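Local coordinates for type VI secretion system component (Escherichia coli O6, PDB 2P5Z), which is a component of the type VI secretion system that resembles the phage T4 tail proteins gp27 and gp5 and probably forms part of the injection apparatus, at residues T86-V90 with L194-V198. Numbering follows the deposited sequence.
Sequences TLHGV and LKIEV
Residues 86-90 have beta conformation within strand 85-99. Residues 194-198 run from a turn into strand 196-202. The two strand axes cross almost at a right angle (-93°) with a closest approach of 5.5 Å. The nearest CA atoms are those of His88 and Glu197, 5.1 Å apart. No hydrogen bond joins the segments, which bury 214 Å² between them.

Thr86 O accepts a hydrogen bond from Thr190 OG1 in strand 185-191. Leu87 points away from the second segment and pairs through its backbone with Phe68. His88 points toward the second segment and contributes the largest share of the contact (98 of the 214 Å²). Its m rotamer, with chi2 near -83°, lays one ring face against Lys195 O and Ile196 N. His88 ND1 is 3.2 Å from Lys195 O, but the angle is too poor for a hydrogen bond. His88 CE1 packs on Lys195 CB at 3.7 Å, and His88 CB lies 3.7 Å from Ile196 C. His88 O comes within 3.2 Å of Glu197 OE1, a close approach of two acceptors. The other Glu197 oxygen, OE2, makes a salt bridge with Arg113. Gly89 is very extended (-180/-161), and its N lies 3.8 Å from Glu197 OE1.

Lys195 has positive phi and psi (62/56). With Ile196 it faces Asp191 in a G1 beta bulge, where strands 185-191 and 196-202 meet. Two strands from different sheets thus cross nearly at right angles. His88 packs on the bulged hairpin, joining the three-stranded sheet to the large mixed sheet within the phage tail baseplate hub family region.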
loop_
_atom_site.group_PDB
_atom_site.type_symbol
_atom_site.label_atom_id
_atom_site.label_comp_id
_atom_site.label_asym_id
_atom_site.label_seq_id
_atom_site.Cartn_x
_atom_site.Cartn_y
_atom_site.Cartn_z
ATOM N N THR A 86 -9.701 30.483 -15.560
ATOM C CA THR A 86 -9.191 30.717 -14.219
ATOM C C THR A 86 -9.515 29.562 -13.252
ATOM O O THR A 86 -10.615 29.004 -13.280
ATOM C CB THR A 86 -9.770 32.019 -13.635
ATOM O OG1 THR A 86 -10.032 32.937 -14.694
ATOM C CG2 THR A 86 -8.803 32.664 -12.657
ATOM N N LEU A 87 -8.562 29.213 -12.393
ATOM C CA LEU A 87 -8.828 28.305 -11.294
ATOM C C LEU A 87 -8.944 29.073 -9.981
ATOM O O LEU A 87 -7.988 29.723 -9.550
ATOM C CB LEU A 87 -7.724 27.250 -11.161
ATOM C CG LEU A 87 -7.753 26.026 -12.080
ATOM C CD1 LEU A 87 -9.176 25.639 -12.407
ATOM C CD2 LEU A 87 -6.975 26.288 -13.360
ATOM N N HIS A 88 -10.103 28.990 -9.332
ATOM C CA HIS A 88 -10.265 29.624 -8.016
ATOM C C HIS A 88 -10.160 28.611 -6.880
ATOM O O HIS A 88 -10.663 27.476 -6.978
ATOM C CB HIS A 88 -11.594 30.344 -7.926
ATOM C CG HIS A 88 -11.711 31.521 -8.841
ATOM N ND1 HIS A 88 -11.214 32.765 -8.517
ATOM C CD2 HIS A 88 -12.283 31.648 -10.064
ATOM C CE1 HIS A 88 -11.477 33.611 -9.500
ATOM N NE2 HIS A 88 -12.122 32.959 -10.453
ATOM N N GLY A 89 -9.505 29.020 -5.803
ATOM C CA GLY A 89 -9.287 28.132 -4.711
ATOM C C GLY A 89 -8.536 28.750 -3.562
ATOM O O GLY A 89 -8.486 29.975 -3.450
ATOM N N VAL A 90 -7.974 27.892 -2.701
ATOM C CA VAL A 90 -7.195 28.308 -1.540
ATOM C C VAL A 90 -5.781 27.778 -1.639
ATOM O O VAL A 90 -5.509 26.759 -2.286
ATOM C CB VAL A 90 -7.722 27.719 -0.177
ATOM C CG1 VAL A 90 -8.424 28.757 0.640
ATOM C CG2 VAL A 90 -8.578 26.507 -0.402
ATOM N N LEU A 194 -18.783 36.107 -9.279
ATOM C CA LEU A 194 -18.440 36.009 -7.875
ATOM C C LEU A 194 -16.953 35.750 -7.675
ATOM O O LEU A 194 -16.428 36.000 -6.586
ATOM C CB LEU A 194 -19.296 34.943 -7.184
ATOM C CG LEU A 194 -20.816 35.167 -7.156
ATOM C CD1 LEU A 194 -21.544 33.956 -6.595
ATOM C CD2 LEU A 194 -21.163 36.419 -6.356
ATOM N N LYS A 195 -16.290 35.280 -8.738
ATOM C CA LYS A 195 -14.852 34.912 -8.732
ATOM C C LYS A 195 -14.564 33.769 -7.765
ATOM O O LYS A 195 -13.745 33.902 -6.845
ATOM C CB LYS A 195 -13.930 36.107 -8.452
ATOM C CG LYS A 195 -13.931 37.153 -9.533
ATOM C CD LYS A 195 -13.283 38.440 -9.037
ATOM C CE LYS A 195 -12.747 39.257 -10.201
ATOM N NZ LYS A 195 -13.564 39.052 -11.445
ATOM N N ILE A 196 -15.272 32.662 -7.961
ATOM C CA ILE A 196 -15.158 31.523 -7.077
ATOM C C ILE A 196 -15.314 30.264 -7.895
ATOM O O ILE A 196 -15.860 30.295 -9.007
ATOM C CB ILE A 196 -16.266 31.500 -5.966
ATOM C CG1 ILE A 196 -17.659 31.681 -6.578
ATOM C CG2 ILE A 196 -15.985 32.514 -4.842
ATOM C CD1 ILE A 196 -18.796 31.127 -5.737
ATOM N N GLU A 197 -14.829 29.161 -7.334
ATOM C CA GLU A 197 -15.050 27.833 -7.899
ATOM C C GLU A 197 -16.331 27.215 -7.339
ATOM O O GLU A 197 -16.647 27.364 -6.157
ATOM C CB GLU A 197 -13.835 26.924 -7.642
ATOM C CG GLU A 197 -13.783 26.200 -6.288
ATOM C CD GLU A 197 -13.343 27.071 -5.095
ATOM O OE1 GLU A 197 -13.230 28.311 -5.227
ATOM O OE2 GLU A 197 -13.103 26.497 -4.002
ATOM N N VAL A 198 -17.061 26.531 -8.212
ATOM C CA VAL A 198 -18.372 25.969 -7.927
ATOM C C VAL A 198 -18.325 24.471 -8.236
ATOM O O VAL A 198 -17.952 24.090 -9.352
ATOM C CB VAL A 198 -19.461 26.628 -8.841
ATOM C CG1 VAL A 198 -20.813 25.968 -8.660
ATOM C CG2 VAL A 198 -19.557 28.150 -8.605
#